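Local atomic coordinates of lactococcal phage P2 ORF15 (Lactococcus phage p2, PDB entry 2WZP), a protein that probably serves as the distal tail protein of the phage, a structural component of the baseplate at the tip of the tail. Residues R31-K45 / D113-T126. Residues are numbered along the deposited sequence; the frame is centred on the assembly and turned at random.
Sequences RQYKIHTNLDGTDDK and DILSKKFVTLEYQT
H36 meets E123 across two antiparallel strands, and the pair illustrates how a buried carboxylate on a sheet face is satisfied from several sides. NE2 of H36 donates to OE1 of E123 at 2.8 Å, on the anti lone pair, with ring and carboxylate nearly coplanar. E123 can reach the ring because its chain is fully extended, CG anti to the backbone N (chi1 179°). Its OE2 accepts a hydrogen bond from a water, which also donates to OE1 of Q125 and accepts from NZ of K34, whose chain runs alongside that of E123; Q130 NE2 donates to the same OE2. The ring's rotation is fixed from behind: ND1 of H36 donates to OD2 of D44 at 2.9 Å, almost straight (170°), on the syn lone pair. Bonded to carboxylates at both nitrogens, the imidazole would tend to be protonated. D44 in turn receives N38 N at OD1, tying the loop back onto its start.

Beneath these side chains, strands 32-36 and 120-125 exchange paired backbone hydrogen bonds at Q32-Q125, K34-E123 and H36-T121. The face bearing Y33, I35, L122 and Y124 is largely apolar and aromatic: CD1 of I35 lies 3.9 Å from CD1 of L122, and the Y33 and Y124 rings lie side by side, tilted by 28° and slid apart, with centroids 5.2 Å apart. The Y33 hydroxyl is hydrogen-bonded to E144, and that of Y124 to K142, both of a neighbouring subunit. Past the strand ends, the extended K45 chain carries NZ to OD2 of D113 (2.9 Å), a salt bridge to helix 100-115; W47 donates to the same oxygen.

The two strands are neighbours in the antiparallel sheet of the N-terminal domain, where strand 46-48 flanks 32-36 and strand 130-140 flanks 120-125, while L39 and T121 touch Y165 of strand 165-173.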
# COMPACT_ATOMS: atom_id res chain seq x y z
N ARG M 31 -17.38 -25.19 -18.81
CA ARG M 31 -16.70 -26.15 -17.97
C ARG M 31 -17.63 -26.58 -16.82
O ARG M 31 -18.43 -25.78 -16.34
CB ARG M 31 -15.42 -25.44 -17.50
CG ARG M 31 -14.61 -26.04 -16.40
CD ARG M 31 -15.21 -25.77 -15.04
NE ARG M 31 -15.17 -24.38 -14.58
CZ ARG M 31 -16.21 -23.72 -14.07
NH1 ARG M 31 -17.42 -24.27 -14.05
NH2 ARG M 31 -16.05 -22.49 -13.59
N GLN M 32 -17.54 -27.86 -16.37
CA GLN M 32 -18.35 -28.43 -15.29
C GLN M 32 -17.46 -29.10 -14.27
O GLN M 32 -16.57 -29.86 -14.65
CB GLN M 32 -19.35 -29.50 -15.83
CG GLN M 32 -20.30 -29.05 -16.95
CD GLN M 32 -21.43 -28.21 -16.42
OE1 GLN M 32 -22.37 -28.71 -15.83
NE2 GLN M 32 -21.34 -26.91 -16.61
N TYR M 33 -17.72 -28.84 -12.98
CA TYR M 33 -17.01 -29.46 -11.87
C TYR M 33 -18.01 -30.22 -11.03
O TYR M 33 -19.12 -29.75 -10.82
CB TYR M 33 -16.31 -28.43 -10.97
CG TYR M 33 -15.08 -27.78 -11.54
CD1 TYR M 33 -14.00 -28.55 -11.98
CD2 TYR M 33 -14.92 -26.40 -11.52
CE1 TYR M 33 -12.84 -27.96 -12.48
CE2 TYR M 33 -13.74 -25.80 -11.98
CZ TYR M 33 -12.72 -26.58 -12.49
OH TYR M 33 -11.57 -25.98 -12.93
N LYS M 34 -17.61 -31.38 -10.51
CA LYS M 34 -18.48 -32.17 -9.62
C LYS M 34 -17.61 -32.80 -8.56
O LYS M 34 -16.47 -33.15 -8.84
CB LYS M 34 -19.22 -33.28 -10.40
CG LYS M 34 -20.30 -32.77 -11.31
CD LYS M 34 -20.88 -33.87 -12.15
CE LYS M 34 -22.07 -33.42 -12.96
NZ LYS M 34 -21.68 -32.41 -13.98
N ILE M 35 -18.14 -32.96 -7.35
CA ILE M 35 -17.44 -33.64 -6.26
C ILE M 35 -18.14 -34.98 -6.06
O ILE M 35 -19.35 -35.00 -5.85
CB ILE M 35 -17.38 -32.76 -4.97
CG1 ILE M 35 -16.34 -31.61 -5.11
CG2 ILE M 35 -17.13 -33.59 -3.69
CD1 ILE M 35 -14.81 -31.99 -5.25
N HIS M 36 -17.40 -36.10 -6.21
CA HIS M 36 -17.93 -37.45 -6.02
C HIS M 36 -17.39 -37.96 -4.70
O HIS M 36 -16.19 -37.83 -4.44
CB HIS M 36 -17.46 -38.40 -7.13
CG HIS M 36 -17.94 -38.03 -8.50
ND1 HIS M 36 -18.99 -38.71 -9.09
CD2 HIS M 36 -17.47 -37.09 -9.35
CE1 HIS M 36 -19.14 -38.15 -10.28
NE2 HIS M 36 -18.25 -37.17 -10.48
N THR M 37 -18.27 -38.57 -3.88
CA THR M 37 -17.86 -39.15 -2.60
C THR M 37 -17.30 -40.57 -2.79
O THR M 37 -16.57 -41.07 -1.94
CB THR M 37 -18.97 -39.10 -1.54
OG1 THR M 37 -20.11 -39.78 -2.04
CG2 THR M 37 -19.33 -37.66 -1.12
N ASN M 38 -17.63 -41.21 -3.93
CA ASN M 38 -17.15 -42.55 -4.25
C ASN M 38 -17.31 -42.88 -5.72
O ASN M 38 -18.16 -43.70 -6.09
CB ASN M 38 -17.81 -43.58 -3.36
CG ASN M 38 -17.20 -44.95 -3.42
OD1 ASN M 38 -16.13 -45.20 -4.01
ND2 ASN M 38 -17.90 -45.88 -2.85
N LEU M 39 -16.47 -42.28 -6.57
CA LEU M 39 -16.49 -42.50 -8.02
C LEU M 39 -16.56 -43.99 -8.34
O LEU M 39 -15.75 -44.77 -7.83
CB LEU M 39 -15.24 -41.89 -8.65
CG LEU M 39 -15.28 -41.27 -10.06
CD1 LEU M 39 -14.16 -41.78 -10.89
CD2 LEU M 39 -16.62 -41.33 -10.72
N ASP M 40 -17.55 -44.40 -9.13
CA ASP M 40 -17.70 -45.79 -9.55
C ASP M 40 -18.18 -46.80 -8.48
O ASP M 40 -18.25 -48.01 -8.74
CB ASP M 40 -16.51 -46.28 -10.42
CG ASP M 40 -16.41 -45.71 -11.84
OD1 ASP M 40 -17.35 -45.00 -12.29
OD2 ASP M 40 -15.42 -46.04 -12.53
N GLY M 41 -18.60 -46.28 -7.32
CA GLY M 41 -19.20 -47.05 -6.25
C GLY M 41 -20.70 -46.82 -6.28
O GLY M 41 -21.13 -45.70 -6.58
N THR M 42 -21.51 -47.86 -5.96
CA THR M 42 -22.97 -47.77 -5.94
C THR M 42 -23.52 -46.72 -4.95
O THR M 42 -24.65 -46.27 -5.13
CB THR M 42 -23.63 -49.15 -5.73
OG1 THR M 42 -23.27 -49.70 -4.46
CG2 THR M 42 -23.35 -50.13 -6.85
N ASP M 43 -22.73 -46.33 -3.94
CA ASP M 43 -23.12 -45.36 -2.91
C ASP M 43 -22.66 -43.93 -3.19
O ASP M 43 -22.77 -43.06 -2.32
CB ASP M 43 -22.62 -45.84 -1.53
CG ASP M 43 -21.11 -46.03 -1.42
OD1 ASP M 43 -20.55 -45.83 -0.30
OD2 ASP M 43 -20.49 -46.41 -2.43
N ASP M 44 -22.16 -43.67 -4.41
CA ASP M 44 -21.64 -42.36 -4.83
C ASP M 44 -22.65 -41.21 -4.68
O ASP M 44 -23.78 -41.29 -5.20
CB ASP M 44 -21.14 -42.44 -6.29
CG ASP M 44 -20.34 -41.24 -6.76
OD1 ASP M 44 -19.81 -40.51 -5.92
OD2 ASP M 44 -20.24 -41.05 -7.99
N LYS M 45 -22.26 -40.16 -3.94
CA LYS M 45 -23.04 -38.93 -3.78
C LYS M 45 -22.31 -37.85 -4.60
O LYS M 45 -21.10 -37.69 -4.44
CB LYS M 45 -23.22 -38.51 -2.32
CG LYS M 45 -24.15 -37.30 -2.15
CD LYS M 45 -24.52 -37.05 -0.69
CE LYS M 45 -25.28 -35.75 -0.52
NZ LYS M 45 -25.54 -35.43 0.93
N ASP M 113 -19.52 -34.56 4.21
CA ASP M 113 -19.52 -35.57 3.16
C ASP M 113 -18.11 -35.80 2.68
O ASP M 113 -17.75 -36.95 2.43
CB ASP M 113 -20.41 -35.15 1.99
CG ASP M 113 -21.88 -35.49 2.14
OD1 ASP M 113 -22.27 -36.02 3.23
OD2 ASP M 113 -22.65 -35.18 1.22
N ILE M 114 -17.32 -34.72 2.56
CA ILE M 114 -15.90 -34.75 2.19
C ILE M 114 -15.14 -35.43 3.32
O ILE M 114 -14.44 -36.42 3.09
CB ILE M 114 -15.33 -33.33 1.87
CG1 ILE M 114 -15.93 -32.77 0.55
CG2 ILE M 114 -13.78 -33.35 1.82
CD1 ILE M 114 -15.76 -31.34 0.31
N LEU M 115 -15.35 -34.93 4.56
CA LEU M 115 -14.69 -35.43 5.76
C LEU M 115 -14.95 -36.90 6.08
O LEU M 115 -14.13 -37.53 6.72
CB LEU M 115 -14.99 -34.52 6.97
CG LEU M 115 -14.35 -33.12 6.99
CD1 LEU M 115 -14.78 -32.34 8.21
CD2 LEU M 115 -12.83 -33.18 6.94
N SER M 116 -16.07 -37.46 5.61
CA SER M 116 -16.44 -38.85 5.88
C SER M 116 -15.69 -39.89 5.01
O SER M 116 -15.77 -41.08 5.29
CB SER M 116 -17.95 -39.02 5.76
OG SER M 116 -18.32 -38.95 4.40
N LYS M 117 -14.97 -39.46 3.96
CA LYS M 117 -14.25 -40.36 3.06
C LYS M 117 -12.76 -40.15 3.18
O LYS M 117 -12.33 -39.05 3.51
CB LYS M 117 -14.68 -40.11 1.60
CG LYS M 117 -16.18 -40.21 1.27
CD LYS M 117 -16.94 -41.47 1.78
CE LYS M 117 -16.72 -42.74 1.02
NZ LYS M 117 -18.01 -43.48 0.83
N LYS M 118 -11.95 -41.18 2.85
CA LYS M 118 -10.48 -41.12 2.85
C LYS M 118 -10.02 -40.04 1.85
O LYS M 118 -9.03 -39.36 2.06
CB LYS M 118 -9.92 -42.50 2.46
CG LYS M 118 -8.40 -42.61 2.51
CD LYS M 118 -7.87 -43.95 2.03
CE LYS M 118 -6.41 -44.06 2.38
NZ LYS M 118 -5.85 -45.33 1.89
N PHE M 119 -10.77 -39.91 0.76
CA PHE M 119 -10.55 -38.94 -0.31
C PHE M 119 -11.89 -38.79 -1.05
O PHE M 119 -12.81 -39.61 -0.92
CB PHE M 119 -9.42 -39.40 -1.29
CG PHE M 119 -9.81 -40.57 -2.16
CD1 PHE M 119 -10.29 -40.38 -3.44
CD2 PHE M 119 -9.78 -41.88 -1.65
CE1 PHE M 119 -10.72 -41.46 -4.23
CE2 PHE M 119 -10.19 -42.95 -2.43
CZ PHE M 119 -10.67 -42.74 -3.71
N VAL M 120 -11.96 -37.75 -1.85
CA VAL M 120 -13.09 -37.33 -2.66
C VAL M 120 -12.52 -37.13 -4.10
O VAL M 120 -11.30 -36.98 -4.28
CB VAL M 120 -13.67 -36.07 -1.95
CG1 VAL M 120 -13.56 -34.78 -2.76
CG2 VAL M 120 -15.07 -36.32 -1.45
N THR M 121 -13.40 -37.20 -5.12
CA THR M 121 -12.97 -37.07 -6.52
C THR M 121 -13.61 -35.88 -7.21
O THR M 121 -14.84 -35.79 -7.29
CB THR M 121 -13.24 -38.39 -7.29
OG1 THR M 121 -12.46 -39.43 -6.72
CG2 THR M 121 -12.89 -38.28 -8.75
N LEU M 122 -12.77 -35.00 -7.75
CA LEU M 122 -13.23 -33.87 -8.54
C LEU M 122 -13.30 -34.30 -10.03
O LEU M 122 -12.34 -34.84 -10.57
CB LEU M 122 -12.30 -32.65 -8.36
CG LEU M 122 -12.56 -31.42 -9.24
CD1 LEU M 122 -13.73 -30.59 -8.69
CD2 LEU M 122 -11.31 -30.58 -9.33
N GLU M 123 -14.45 -34.07 -10.64
CA GLU M 123 -14.66 -34.31 -12.06
C GLU M 123 -14.49 -32.95 -12.76
O GLU M 123 -15.05 -31.96 -12.32
CB GLU M 123 -16.05 -34.89 -12.30
CG GLU M 123 -16.36 -35.15 -13.75
CD GLU M 123 -17.74 -35.72 -14.01
OE1 GLU M 123 -18.25 -36.48 -13.15
OE2 GLU M 123 -18.30 -35.41 -15.08
N TYR M 124 -13.67 -32.90 -13.78
CA TYR M 124 -13.37 -31.68 -14.54
C TYR M 124 -13.74 -31.99 -15.99
O TYR M 124 -13.09 -32.82 -16.65
CB TYR M 124 -11.87 -31.35 -14.39
CG TYR M 124 -11.33 -30.17 -15.16
CD1 TYR M 124 -12.13 -29.07 -15.47
CD2 TYR M 124 -9.98 -30.10 -15.49
CE1 TYR M 124 -11.61 -27.95 -16.11
CE2 TYR M 124 -9.43 -28.96 -16.10
CZ TYR M 124 -10.25 -27.89 -16.42
OH TYR M 124 -9.70 -26.78 -17.01
N GLN M 125 -14.85 -31.40 -16.44
CA GLN M 125 -15.38 -31.64 -17.78
C GLN M 125 -15.48 -30.39 -18.63
O GLN M 125 -16.00 -29.37 -18.19
CB GLN M 125 -16.74 -32.35 -17.71
CG GLN M 125 -17.14 -32.87 -19.08
CD GLN M 125 -18.52 -33.41 -19.15
OE1 GLN M 125 -19.43 -33.01 -18.40
NE2 GLN M 125 -18.72 -34.31 -20.09
N THR M 126 -14.98 -30.50 -19.88
CA THR M 126 -15.02 -29.47 -20.93
C THR M 126 -15.51 -30.15 -22.22
O THR M 126 -15.93 -31.30 -22.18
CB THR M 126 -13.68 -28.73 -21.08
OG1 THR M 126 -12.68 -29.64 -21.53
CG2 THR M 126 -13.24 -28.03 -19.80
O HOH W 1 -19.54 -33.05 -15.69
O HOH W 2 -14.03 -41.27 -2.41
O HOH W 3 -14.02 -41.28 -5.41